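Local coordinates for endonuclease NucS (Thermococcus kodakarensis KOD1, PDB 5GKE), which cuts double-stranded DNA at mismatched base pairs and probably also cleaves the single-stranded ends of branched DNA, at residues A[62-67]-A[103-108]; A[77-82]-A[96-101]; A[189-194]-A[222-227]. The protein carries 1 engineered substitution. One frame throughout, in Å; residues are numbered along the deposited sequence.

Interactions 1 and 2 lie in the N-terminal PH-like domain, with centres about 9 Å apart. They share one curled antiparallel sheet. Strand 64-67 is paired with strand 76-78, and strand 103-109 with strand 92-98. Along the chain, interaction 2 is nested inside the loop closed by interaction 1, and both reach the same guanine of the bound DNA. Interaction 3 comes later, in the C-terminal PDDEXK domain, where helices 187-204 and 219-227 meet beside the magnesium site. Its centre is about 41 Å from that of interaction 1 and about 38 Å from that of interaction 2. Base binding and the nuclease site therefore sit in separate domains on opposite sides of the chain's centre.

Interaction 1. Residues A[62-67]-A[103-108]. With nucleotides of chain D.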
loop_
_atom_site.group_PDB
_atom_site.type_symbol
_atom_site.label_atom_id
_atom_site.label_comp_id
_atom_site.label_asym_id
_atom_site.label_seq_id
_atom_site.Cartn_x
_atom_site.Cartn_y
_atom_site.Cartn_z
ATOM N N GLY A 62 -9.664 -11.618 -10.277
ATOM C CA GLY A 62 -9.192 -10.656 -11.249
ATOM C C GLY A 62 -7.908 -9.959 -10.860
ATOM O O GLY A 62 -7.320 -9.253 -11.678
ATOM N N SER A 63 -7.475 -10.139 -9.614
ATOM C CA SER A 63 -6.191 -9.590 -9.178
ATOM C C SER A 63 -5.087 -10.162 -10.054
ATOM O O SER A 63 -5.069 -11.357 -10.375
ATOM C CB SER A 63 -5.930 -9.898 -7.710
ATOM O OG SER A 63 -7.043 -9.517 -6.926
ATOM N N PHE A 64 -4.198 -9.274 -10.468
ATOM C CA PHE A 64 -3.212 -9.559 -11.482
ATOM C C PHE A 64 -1.920 -8.995 -10.938
ATOM O O PHE A 64 -1.859 -7.793 -10.690
ATOM C CB PHE A 64 -3.595 -8.895 -12.816
ATOM C CG PHE A 64 -2.843 -9.427 -14.004
ATOM C CD1 PHE A 64 -3.519 -9.927 -15.093
ATOM C CD2 PHE A 64 -1.467 -9.455 -14.018
ATOM C CE1 PHE A 64 -2.830 -10.433 -16.175
ATOM C CE2 PHE A 64 -0.776 -9.965 -15.099
ATOM C CZ PHE A 64 -1.450 -10.455 -16.174
ATOM N N LEU A 65 -0.907 -9.842 -10.732
ATOM C CA LEU A 65 0.370 -9.390 -10.161
ATOM C C LEU A 65 1.560 -9.794 -11.010
ATOM O O LEU A 65 1.696 -10.956 -11.386
ATOM C CB LEU A 65 0.570 -9.950 -8.754
ATOM C CG LEU A 65 -0.608 -9.902 -7.788
ATOM C CD1 LEU A 65 -0.238 -10.595 -6.504
ATOM C CD2 LEU A 65 -1.003 -8.477 -7.510
ATOM N N ILE A 66 2.420 -8.834 -11.314
ATOM C CA ILE A 66 3.725 -9.129 -11.902
ATOM C C ILE A 66 4.842 -8.813 -10.886
ATOM O O ILE A 66 4.978 -7.671 -10.421
ATOM C CB ILE A 66 3.972 -8.329 -13.198
ATOM C CG1 ILE A 66 2.948 -8.692 -14.279
ATOM C CG2 ILE A 66 5.383 -8.579 -13.713
ATOM C CD1 ILE A 66 1.759 -7.811 -14.315
ATOM N N HIS A 67 5.640 -9.817 -10.537
ATOM C CA HIS A 67 6.688 -9.629 -9.532
ATOM C C HIS A 67 8.066 -9.811 -10.118
ATOM O O HIS A 67 8.328 -10.794 -10.815
ATOM C CB HIS A 67 6.525 -10.596 -8.368
ATOM C CG HIS A 67 5.585 -10.130 -7.302
ATOM N ND1 HIS A 67 5.953 -9.213 -6.335
ATOM C CD2 HIS A 67 4.310 -10.477 -7.026
ATOM C CE1 HIS A 67 4.934 -9.009 -5.524
ATOM N NE2 HIS A 67 3.921 -9.763 -5.915
ATOM N N GLU A 103 -8.433 0.992 -17.327
ATOM C CA GLU A 103 -7.041 0.591 -17.229
ATOM C C GLU A 103 -6.787 -0.687 -18.023
ATOM O O GLU A 103 -7.558 -1.642 -17.926
ATOM C CB GLU A 103 -6.654 0.380 -15.767
ATOM C CG GLU A 103 -6.803 1.618 -14.895
ATOM C CD GLU A 103 -6.067 1.495 -13.575
ATOM O OE1 GLU A 103 -5.030 2.182 -13.407
ATOM O OE2 GLU A 103 -6.533 0.718 -12.705
ATOM N N THR A 104 -5.706 -0.711 -18.796
ATOM C CA THR A 104 -5.262 -1.943 -19.431
ATOM C C THR A 104 -3.834 -2.277 -19.023
ATOM O O THR A 104 -2.978 -1.396 -18.927
ATOM C CB THR A 104 -5.346 -1.880 -20.969
ATOM O OG1 THR A 104 -4.740 -0.674 -21.441
ATOM C CG2 THR A 104 -6.775 -1.918 -21.420
ATOM N N LEU A 105 -3.599 -3.562 -18.767
ATOM C CA LEU A 105 -2.282 -4.067 -18.422
ATOM C C LEU A 105 -1.843 -5.117 -19.441
ATOM O O LEU A 105 -2.384 -6.183 -19.477
ATOM C CB LEU A 105 -2.314 -4.667 -17.007
ATOM C CG LEU A 105 -0.995 -5.183 -16.442
ATOM C CD1 LEU A 105 0.049 -4.089 -16.543
ATOM C CD2 LEU A 105 -1.160 -5.628 -15.001
ATOM N N GLU A 106 -0.852 -4.858 -20.270
ATOM C CA GLU A 106 -0.508 -5.885 -21.252
ATOM C C GLU A 106 0.775 -6.611 -20.896
ATOM O O GLU A 106 1.826 -5.978 -20.708
ATOM C CB GLU A 106 -0.384 -5.277 -22.647
ATOM C CG GLU A 106 -1.710 -5.024 -23.317
ATOM C CD GLU A 106 -1.556 -4.553 -24.742
ATOM O OE1 GLU A 106 -0.501 -3.962 -25.063
ATOM O OE2 GLU A 106 -2.488 -4.772 -25.544
ATOM N N VAL A 107 0.703 -7.938 -20.804
ATOM C CA VAL A 107 1.926 -8.702 -20.570
ATOM C C VAL A 107 2.260 -9.570 -21.770
ATOM O O VAL A 107 1.611 -10.592 -22.017
ATOM C CB VAL A 107 1.833 -9.592 -19.324
ATOM C CG1 VAL A 107 3.151 -10.314 -19.103
ATOM C CG2 VAL A 107 1.482 -8.770 -18.115
ATOM N N GLU A 108 3.299 -9.161 -22.493
ATOM C CA GLU A 108 3.773 -9.892 -23.650
ATOM C C GLU A 108 4.652 -11.048 -23.202
ATOM O O GLU A 108 5.719 -10.834 -22.632
ATOM C CB GLU A 108 4.558 -8.968 -24.576
ATOM C CG GLU A 108 4.927 -9.616 -25.907
ATOM C CD GLU A 108 5.905 -8.788 -26.734
ATOM O OE1 GLU A 108 6.056 -7.573 -26.463
ATOM O OE2 GLU A 108 6.526 -9.364 -27.657
ATOM P P DG D 8 2.604 4.527 -8.481
ATOM O OP1 DG D 8 3.090 3.125 -8.406
ATOM O OP2 DG D 8 3.577 5.607 -8.772
ATOM O "O5'" DG D 8 1.457 4.570 -9.586
ATOM C "C5'" DG D 8 0.761 5.770 -9.850
ATOM C "C4'" DG D 8 -0.711 5.496 -10.059
ATOM O "O4'" DG D 8 -0.861 4.551 -11.138
ATOM C "C3'" DG D 8 -1.428 4.878 -8.858
ATOM O "O3'" DG D 8 -2.761 5.329 -8.800
ATOM C "C2'" DG D 8 -1.368 3.385 -9.146
ATOM C "C1'" DG D 8 -1.470 3.360 -10.663
ATOM N N9 DG D 8 -0.771 2.224 -11.242
ATOM C C8 DG D 8 0.586 2.082 -11.383
ATOM N N7 DG D 8 0.935 0.950 -11.917
ATOM C C5 DG D 8 -0.271 0.296 -12.137
ATOM C C6 DG D 8 -0.521 -0.973 -12.696
ATOM O O6 DG D 8 0.300 -1.799 -13.116
ATOM N N1 DG D 8 -1.883 -1.259 -12.738
ATOM C C2 DG D 8 -2.880 -0.418 -12.294
ATOM N N2 DG D 8 -4.134 -0.867 -12.426
ATOM N N3 DG D 8 -2.658 0.778 -11.766
ATOM C C4 DG D 8 -1.331 1.066 -11.718
#
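The contact belongs to the inside of the curled beta sheet of the N-terminal domain, where F64 and I66 face L105 and V107. The I66 and L105 side chains meet tip to tip, I66 CD1 to L105 CD2 at 3.7 Å. I66 and V107 slide past each other in opposite directions, I66 CD1 3.9 Å from V107 CG2. F64 CG is anti to the backbone N (chi1 -164°), and the ring crosses both partners obliquely. Its CD2 is 4.0 Å from L105 CD2, and its CZ is 3.9 Å from V107 CG2. Strands 64-67 and 103-108 are not neighbours in the PH-like sheet. Their axes pass 10.0 Å apart at 48°, so side chains alone join them, without hydrogen bonds. L94 of strand 92-98 also packs on F64 and V107.

At the DNA end, E103 OE2 accepts a hydrogen bond from N2 of DG8 of chain D at 2.9 Å. Y41 and R44 hold E103 OE1, and R98 pairs with OE2. An alanine in place of E103 would probably leave the guanine amino group without this acceptor and R44 and R98 without their carboxylate. L105 CD1 lies 4.1 Å from O6 of the same base.

Interaction 2. Residues A[77-82]-A[96-101]; sequences WQPPGS and SIRRKP. With nucleotides of chain D; nucleotides of chain C.
This is a mixed polar and van der Waals contact at the guanine-binding end of the PH-like sheet, joining Q78, P79 and S82 to S96 and R98. The R98 guanidinium is sandwiched between two prolines. P79 CG sits 3.4 Å above the centre of one face, and P101 CD lies 3.6 Å over the opposite face. The peptide before P101 is cis. The two prolines would limit the tilt of the guanidinium, and its NH1 makes a salt bridge to E103.

The Q78 chain bends at chi2 (-82°), and its amide stands nearly perpendicular to the guanidinium. Its NE2 rests 3.3 Å from R98 CB and makes a weak hydrogen bond to S96 O at 3.5 Å. S96 OG is wedged against Q78 CG and S82 CB; it is buried and has no hydrogen-bond partner in the model. A type II turn runs from P79 to S82, and S82 OG closes it by a hydrogen bond to P79 O of 3.1 Å. The CA of S82 also points a C-H at I97 O.

W77 supplies the platform for DG8 of chain D. Its CG takes the crowded position between N and the carbonyl carbon (chi1 70°). C5 of the base lies 3.6 Å above the ring plane, offset toward the rim. W77 N donates to guanine O6 at 2.9 Å, almost straight at 172°. This binding is consistent with a base flipped out of the duplex. K100 NZ reaches OP2 of DG2 of chain C.

Strand 76-78 continues the sheet beside strand 64-67, whose F64 touches both Q78 and S96. On the other side, strand 92-98 pairs with strand 103-109, and L105 packs on Q78.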
loop_
_atom_site.group_PDB
_atom_site.type_symbol
_atom_site.label_atom_id
_atom_site.label_comp_id
_atom_site.label_asym_id
_atom_site.label_seq_id
_atom_site.Cartn_x
_atom_site.Cartn_y
_atom_site.Cartn_z
ATOM N N TRP A 77 0.483 -4.347 -11.793
ATOM C CA TRP A 77 -0.658 -5.094 -11.275
ATOM C C TRP A 77 -1.978 -4.581 -11.806
ATOM O O TRP A 77 -2.062 -3.486 -12.354
ATOM C CB TRP A 77 -0.701 -5.049 -9.741
ATOM C CG TRP A 77 -1.067 -3.675 -9.247
ATOM C CD1 TRP A 77 -2.306 -3.231 -8.883
ATOM C CD2 TRP A 77 -0.190 -2.565 -9.109
ATOM N NE1 TRP A 77 -2.250 -1.913 -8.523
ATOM C CE2 TRP A 77 -0.954 -1.474 -8.660
ATOM C CE3 TRP A 77 1.181 -2.380 -9.327
ATOM C CZ2 TRP A 77 -0.408 -0.224 -8.410
ATOM C CZ3 TRP A 77 1.729 -1.134 -9.081
ATOM C CH2 TRP A 77 0.935 -0.071 -8.629
ATOM N N GLN A 78 -3.009 -5.398 -11.632
ATOM C CA GLN A 78 -4.374 -4.909 -11.616
ATOM C C GLN A 78 -5.038 -5.410 -10.350
ATOM O O GLN A 78 -4.805 -6.533 -9.935
ATOM C CB GLN A 78 -5.154 -5.376 -12.844
ATOM C CG GLN A 78 -4.821 -4.654 -14.130
ATOM C CD GLN A 78 -5.544 -3.323 -14.264
ATOM O OE1 GLN A 78 -5.403 -2.438 -13.416
ATOM N NE2 GLN A 78 -6.319 -3.172 -15.345
ATOM N N PRO A 79 -5.865 -4.568 -9.729
ATOM C CA PRO A 79 -6.662 -4.904 -8.544
ATOM C C PRO A 79 -7.875 -5.780 -8.899
ATOM O O PRO A 79 -8.217 -5.867 -10.076
ATOM C CB PRO A 79 -7.072 -3.528 -8.011
ATOM C CG PRO A 79 -7.076 -2.652 -9.216
ATOM C CD PRO A 79 -5.963 -3.142 -10.084
ATOM N N PRO A 80 -8.508 -6.426 -7.897
ATOM C CA PRO A 80 -9.658 -7.314 -8.119
ATOM C C PRO A 80 -10.688 -6.680 -9.045
ATOM O O PRO A 80 -10.875 -5.479 -8.972
ATOM C CB PRO A 80 -10.261 -7.463 -6.723
ATOM C CG PRO A 80 -9.166 -7.234 -5.809
ATOM C CD PRO A 80 -8.233 -6.251 -6.463
ATOM N N GLY A 81 -11.332 -7.463 -9.898
ATOM C CA GLY A 81 -12.302 -6.917 -10.823
ATOM C C GLY A 81 -11.844 -6.771 -12.264
ATOM O O GLY A 81 -12.667 -6.700 -13.168
ATOM N N SER A 82 -10.540 -6.725 -12.495
ATOM C CA SER A 82 -10.051 -6.824 -13.854
ATOM C C SER A 82 -10.520 -8.105 -14.525
ATOM O O SER A 82 -10.707 -9.121 -13.860
ATOM C CB SER A 82 -8.546 -6.759 -13.864
ATOM O OG SER A 82 -8.178 -5.589 -13.184
ATOM N N SER A 96 -6.037 -8.386 -19.356
ATOM C CA SER A 96 -6.499 -7.680 -18.121
ATOM C C SER A 96 -6.981 -6.205 -18.273
ATOM O O SER A 96 -6.202 -5.250 -18.127
ATOM C CB SER A 96 -5.426 -7.706 -17.034
ATOM O OG SER A 96 -5.975 -7.229 -15.819
ATOM N N ILE A 97 -8.236 -6.039 -18.668
ATOM C CA ILE A 97 -8.881 -4.730 -18.734
ATOM C C ILE A 97 -9.654 -4.386 -17.452
ATOM O O ILE A 97 -10.271 -5.242 -16.829
ATOM C CB ILE A 97 -9.835 -4.677 -19.943
ATOM C CG1 ILE A 97 -9.019 -4.614 -21.234
ATOM C CG2 ILE A 97 -10.796 -3.500 -19.847
ATOM C CD1 ILE A 97 -9.834 -4.838 -22.500
ATOM N N ARG A 98 -9.607 -3.124 -17.047
ATOM C CA ARG A 98 -10.390 -2.677 -15.907
ATOM C C ARG A 98 -11.330 -1.567 -16.354
ATOM O O ARG A 98 -10.994 -0.719 -17.216
ATOM C CB ARG A 98 -9.467 -2.200 -14.788
ATOM C CG ARG A 98 -10.104 -2.001 -13.448
ATOM C CD ARG A 98 -9.044 -1.523 -12.456
ATOM N NE ARG A 98 -9.634 -1.001 -11.220
ATOM C CZ ARG A 98 -9.077 -0.053 -10.473
ATOM N NH1 ARG A 98 -7.921 0.472 -10.847
ATOM N NH2 ARG A 98 -9.664 0.370 -9.354
ATOM N N ARG A 99 -12.526 -1.584 -15.788
ATOM C CA ARG A 99 -13.481 -0.518 -16.053
ATOM C C ARG A 99 -13.648 0.326 -14.790
ATOM O O ARG A 99 -13.664 -0.211 -13.680
ATOM C CB ARG A 99 -14.813 -1.111 -16.505
ATOM C CG ARG A 99 -15.331 -0.566 -17.816
ATOM C CD ARG A 99 -16.289 -1.568 -18.461
ATOM N NE ARG A 99 -16.376 -1.381 -19.908
ATOM C CZ ARG A 99 -16.743 -2.325 -20.770
ATOM N NH1 ARG A 99 -17.061 -3.544 -20.341
ATOM N NH2 ARG A 99 -16.789 -2.046 -22.069
ATOM N N LYS A 100 -13.753 1.639 -14.958
ATOM C CA LYS A 100 -13.897 2.569 -13.823
ATOM C C LYS A 100 -12.839 2.388 -12.717
ATOM O O LYS A 100 -13.095 1.764 -11.689
ATOM C CB LYS A 100 -15.301 2.495 -13.215
ATOM C CG LYS A 100 -15.702 3.819 -12.540
ATOM C CD LYS A 100 -17.197 3.933 -12.285
ATOM C CE LYS A 100 -17.524 5.214 -11.530
ATOM N NZ LYS A 100 -17.218 5.059 -10.077
ATOM N N PRO A 101 -11.634 2.917 -12.944
ATOM C CA PRO A 101 -11.369 3.675 -14.166
ATOM C C PRO A 101 -10.910 2.763 -15.272
ATOM O O PRO A 101 -10.677 1.578 -15.024
ATOM C CB PRO A 101 -10.248 4.626 -13.758
ATOM C CG PRO A 101 -9.522 3.895 -12.672
ATOM C CD PRO A 101 -10.541 3.021 -11.966
ATOM P P DG D 8 2.604 4.527 -8.481
ATOM O OP1 DG D 8 3.090 3.125 -8.406
ATOM O OP2 DG D 8 3.577 5.607 -8.772
ATOM O "O5'" DG D 8 1.457 4.570 -9.586
ATOM C "C5'" DG D 8 0.761 5.770 -9.850
ATOM C "C4'" DG D 8 -0.711 5.496 -10.059
ATOM O "O4'" DG D 8 -0.861 4.551 -11.138
ATOM C "C3'" DG D 8 -1.428 4.878 -8.858
ATOM O "O3'" DG D 8 -2.761 5.329 -8.800
ATOM C "C2'" DG D 8 -1.368 3.385 -9.146
ATOM C "C1'" DG D 8 -1.470 3.360 -10.663
ATOM N N9 DG D 8 -0.771 2.224 -11.242
ATOM C C8 DG D 8 0.586 2.082 -11.383
ATOM N N7 DG D 8 0.935 0.950 -11.917
ATOM C C5 DG D 8 -0.271 0.296 -12.137
ATOM C C6 DG D 8 -0.521 -0.973 -12.696
ATOM O O6 DG D 8 0.300 -1.799 -13.116
ATOM N N1 DG D 8 -1.883 -1.259 -12.738
ATOM C C2 DG D 8 -2.880 -0.418 -12.294
ATOM N N2 DG D 8 -4.134 -0.867 -12.426
ATOM N N3 DG D 8 -2.658 0.778 -11.766
ATOM C C4 DG D 8 -1.331 1.066 -11.718
ATOM P P DG C 2 -19.028 7.097 -8.217
ATOM O OP1 DG C 2 -20.435 7.248 -8.671
ATOM O OP2 DG C 2 -17.926 7.357 -9.171
ATOM O "O5'" DG C 2 -18.768 8.051 -6.960
ATOM C "C5'" DG C 2 -19.622 9.158 -6.731
ATOM C "C4'" DG C 2 -19.290 9.836 -5.416
ATOM O "O4'" DG C 2 -19.567 8.942 -4.304
ATOM C "C3'" DG C 2 -17.841 10.267 -5.263
ATOM O "O3'" DG C 2 -17.807 11.534 -4.657
ATOM C "C2'" DG C 2 -17.237 9.184 -4.366
ATOM C "C1'" DG C 2 -18.419 8.798 -3.493
ATOM N N9 DG C 2 -18.372 7.412 -3.033
ATOM C C8 DG C 2 -18.089 6.304 -3.793
ATOM N N7 DG C 2 -18.132 5.191 -3.121
ATOM C C5 DG C 2 -18.470 5.579 -1.834
ATOM C C6 DG C 2 -18.663 4.799 -0.673
ATOM O O6 DG C 2 -18.573 3.571 -0.552
ATOM N N1 DG C 2 -18.992 5.582 0.429
ATOM C C2 DG C 2 -19.119 6.946 0.408
ATOM N N2 DG C 2 -19.441 7.523 1.571
ATOM N N3 DG C 2 -18.946 7.694 -0.676
ATOM C C4 DG C 2 -18.624 6.942 -1.759
#

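Interaction 3. Residues A[189-194]-A[222-227]; sequences AVRQLK and KRLLEK. With nucleotides of chain D; nucleotides of chain C.
Apolar packing joins V190 and L193 to L224 and L225, where helices 187-204 and 219-227 run side by side. V190 CG1 is anti to the backbone N (chi1 -173°) and touches both leucines. It lies 3.7 Å from L224 CG and 3.9 Å from L225 CD1. V190 and L224 slide past each other in opposite directions. L225 CD1 also reaches L193 CD2, at 4.2 Å. The axes of 189-194 and 222-227 come within 9.8 Å, nearly parallel at 19°. No hydrogen bond crosses the interface.

The fold is that of a PDDEXK nuclease. Each helix belongs to a beta-alpha-beta crossover of its mixed sheet. Helix 187-204 links strands 175-180 and 208-214. Helix 219-227 links strands 208-214 and 231-234. L212 of strand 208-214, which both crossovers share, packs on V190, L193 and L225.

R191 binds the DNA backbone. Its chain, extended from CG to NE, carries the guanidinium out to the phosphate. The guanidinium meets OP2 of DG5 of chain D at its edge, in plane. NH1 and NH2 both grip that oxygen, at 3.1 Å and 3.0 Å. NH2 adds a weak bond to OP1 of the same phosphate.

Salt bridges hold K194, whose NZ pairs with E198 of its own chain and with E198 of the second subunit. K227 NZ is 6.0 Å from K194 NZ, a like charge that these carboxylates probably offset.

The same helix supplies one residue of the magnesium site: Q192, with E179 of strand 175-180. The side chain of L193 is about 8 Å from the ion.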
loop_
_atom_site.group_PDB
_atom_site.type_symbol
_atom_site.label_atom_id
_atom_site.label_comp_id
_atom_site.label_asym_id
_atom_site.label_seq_id
_atom_site.Cartn_x
_atom_site.Cartn_y
_atom_site.Cartn_z
ATOM N N ALA A 189 -0.950 13.046 11.407
ATOM C CA ALA A 189 -1.896 12.781 12.488
ATOM C C ALA A 189 -2.301 14.065 13.192
ATOM O O ALA A 189 -3.478 14.257 13.511
ATOM C CB ALA A 189 -1.314 11.796 13.498
ATOM N N VAL A 190 -1.326 14.936 13.433
ATOM C CA VAL A 190 -1.576 16.166 14.174
ATOM C C VAL A 190 -2.427 17.127 13.346
ATOM O O VAL A 190 -3.255 17.856 13.889
ATOM C CB VAL A 190 -0.256 16.827 14.609
ATOM C CG1 VAL A 190 -0.532 17.982 15.517
ATOM C CG2 VAL A 190 0.606 15.801 15.372
ATOM N N ARG A 191 -2.243 17.081 12.030
ATOM C CA ARG A 191 -3.035 17.855 11.091
ATOM C C ARG A 191 -4.482 17.403 11.107
ATOM O O ARG A 191 -5.388 18.222 11.016
ATOM C CB ARG A 191 -2.486 17.732 9.659
ATOM C CG ARG A 191 -1.114 18.319 9.442
ATOM C CD ARG A 191 -0.832 18.542 7.957
ATOM N NE ARG A 191 0.573 18.870 7.767
ATOM C CZ ARG A 191 1.502 18.027 7.319
ATOM N NH1 ARG A 191 1.183 16.786 6.963
ATOM N NH2 ARG A 191 2.757 18.441 7.209
ATOM N N GLN A 192 -4.686 16.090 11.172
ATOM C CA GLN A 192 -6.014 15.525 11.365
ATOM C C GLN A 192 -6.645 16.083 12.652
ATOM O O GLN A 192 -7.705 16.698 12.622
ATOM C CB GLN A 192 -5.935 14.000 11.442
ATOM C CG GLN A 192 -6.384 13.253 10.196
ATOM C CD GLN A 192 -6.196 11.738 10.344
ATOM O OE1 GLN A 192 -7.111 10.994 10.756
ATOM N NE2 GLN A 192 -5.005 11.282 10.023
ATOM N N LEU A 193 -5.957 15.871 13.771
ATOM C CA LEU A 193 -6.402 16.323 15.075
ATOM C C LEU A 193 -6.716 17.827 15.116
ATOM O O LEU A 193 -7.770 18.222 15.578
ATOM C CB LEU A 193 -5.341 15.991 16.129
ATOM C CG LEU A 193 -5.730 16.374 17.565
ATOM C CD1 LEU A 193 -7.066 15.734 17.930
ATOM C CD2 LEU A 193 -4.651 15.978 18.585
ATOM N N LYS A 194 -5.789 18.654 14.648
ATOM C CA LYS A 194 -5.975 20.094 14.639
ATOM C C LYS A 194 -7.208 20.448 13.827
ATOM O O LYS A 194 -8.029 21.269 14.230
ATOM C CB LYS A 194 -4.728 20.789 14.069
ATOM C CG LYS A 194 -4.874 22.279 13.747
ATOM C CD LYS A 194 -3.506 22.895 13.458
ATOM C CE LYS A 194 -3.562 24.408 13.280
ATOM N NZ LYS A 194 -4.228 24.817 12.029
ATOM N N LYS A 222 5.395 16.380 17.553
ATOM C CA LYS A 222 5.421 16.987 18.889
ATOM C C LYS A 222 5.568 18.508 18.790
ATOM O O LYS A 222 4.908 19.262 19.508
ATOM C CB LYS A 222 6.554 16.400 19.738
ATOM C CG LYS A 222 6.983 17.280 20.913
ATOM C CD LYS A 222 8.139 16.660 21.705
ATOM C CE LYS A 222 8.746 17.652 22.687
ATOM N NZ LYS A 222 10.219 17.815 22.494
ATOM N N ARG A 223 6.429 18.944 17.880
ATOM C CA ARG A 223 6.605 20.362 17.605
ATOM C C ARG A 223 5.261 21.007 17.263
ATOM O O ARG A 223 4.859 21.984 17.887
ATOM C CB ARG A 223 7.624 20.554 16.471
ATOM C CG ARG A 223 7.815 21.987 15.997
ATOM C CD ARG A 223 9.151 22.169 15.271
ATOM N NE ARG A 223 9.244 21.413 14.022
ATOM C CZ ARG A 223 10.147 20.463 13.783
ATOM N NH1 ARG A 223 11.043 20.149 14.711
ATOM N NH2 ARG A 223 10.161 19.826 12.613
ATOM N N LEU A 224 4.551 20.436 16.298
ATOM C CA LEU A 224 3.256 20.971 15.877
ATOM C C LEU A 224 2.163 20.812 16.929
ATOM O O LEU A 224 1.282 21.658 17.062
ATOM C CB LEU A 224 2.819 20.297 14.593
ATOM C CG LEU A 224 1.484 20.744 14.017
ATOM C CD1 LEU A 224 1.426 22.265 13.882
ATOM C CD2 LEU A 224 1.306 20.079 12.674
ATOM N N LEU A 225 2.217 19.710 17.661
ATOM C CA LEU A 225 1.251 19.449 18.704
ATOM C C LEU A 225 1.305 20.564 19.724
ATOM O O LEU A 225 0.307 21.221 19.999
ATOM C CB LEU A 225 1.539 18.106 19.378
ATOM C CG LEU A 225 0.406 17.556 20.231
ATOM C CD1 LEU A 225 -0.694 17.028 19.335
ATOM C CD2 LEU A 225 0.908 16.472 21.174
ATOM N N GLU A 226 2.498 20.769 20.269
ATOM C CA GLU A 226 2.721 21.741 21.322
ATOM C C GLU A 226 2.388 23.151 20.880
ATOM O O GLU A 226 1.721 23.890 21.596
ATOM C CB GLU A 226 4.164 21.666 21.793
ATOM C CG GLU A 226 4.467 20.391 22.541
ATOM C CD GLU A 226 5.943 20.230 22.844
ATOM O OE1 GLU A 226 6.760 20.950 22.225
ATOM O OE2 GLU A 226 6.283 19.384 23.703
ATOM N N LYS A 227 2.843 23.514 19.688
ATOM C CA LYS A 227 2.560 24.829 19.145
ATOM C C LYS A 227 1.064 25.099 19.163
ATOM O O LYS A 227 0.631 26.184 19.484
ATOM C CB LYS A 227 3.118 24.953 17.720
ATOM C CG LYS A 227 2.496 26.078 16.870
ATOM C CD LYS A 227 3.200 26.212 15.510
ATOM C CE LYS A 227 2.437 27.127 14.545
ATOM N NZ LYS A 227 1.127 26.559 14.071
ATOM P P DG D 5 4.900 16.505 5.352
ATOM O OP1 DG D 5 4.663 17.917 4.961
ATOM O OP2 DG D 5 4.138 15.921 6.471
ATOM O "O5'" DG D 5 4.673 15.606 4.057
ATOM C "C5'" DG D 5 5.363 15.914 2.854
ATOM C "C4'" DG D 5 5.212 14.790 1.844
ATOM O "O4'" DG D 5 5.797 13.565 2.382
ATOM C "C3'" DG D 5 3.761 14.434 1.477
ATOM O "O3'" DG D 5 3.690 14.164 0.096
ATOM C "C2'" DG D 5 3.518 13.169 2.291
ATOM C "C1'" DG D 5 4.882 12.521 2.178
ATOM N N9 DG D 5 5.116 11.447 3.143
ATOM C C8 DG D 5 4.732 11.401 4.460
ATOM N N7 DG D 5 5.071 10.288 5.060
ATOM C C5 DG D 5 5.704 9.548 4.066
ATOM C C6 DG D 5 6.283 8.254 4.110
ATOM O O6 DG D 5 6.355 7.484 5.068
ATOM N N1 DG D 5 6.817 7.882 2.877
ATOM C C2 DG D 5 6.795 8.668 1.747
ATOM N N2 DG D 5 7.355 8.151 0.642
ATOM N N3 DG D 5 6.259 9.877 1.701
ATOM C C4 DG D 5 5.738 10.250 2.887
ATOM P P DC C 6 -6.646 7.517 9.943
ATOM O OP1 DC C 6 -6.413 7.803 11.377
ATOM O OP2 DC C 6 -5.755 8.127 8.936
ATOM O "O5'" DC C 6 -6.592 5.932 9.790
ATOM C "C5'" DC C 6 -7.464 5.139 10.581
ATOM C "C4'" DC C 6 -7.356 3.676 10.216
ATOM O "O4'" DC C 6 -7.579 3.507 8.795
ATOM C "C3'" DC C 6 -6.008 3.033 10.497
ATOM O "O3'" DC C 6 -6.218 1.669 10.813
ATOM C "C2'" DC C 6 -5.285 3.200 9.165
ATOM C "C1'" DC C 6 -6.427 2.948 8.195
ATOM N N1 DC C 6 -6.262 3.577 6.846
ATOM C C2 DC C 6 -6.295 2.774 5.703
ATOM O O2 DC C 6 -6.420 1.552 5.831
ATOM N N3 DC C 6 -6.174 3.356 4.485
ATOM C C4 DC C 6 -6.040 4.688 4.390
ATOM N N4 DC C 6 -5.922 5.221 3.167
ATOM C C5 DC C 6 -6.013 5.524 5.544
ATOM C C6 DC C 6 -6.133 4.934 6.739
#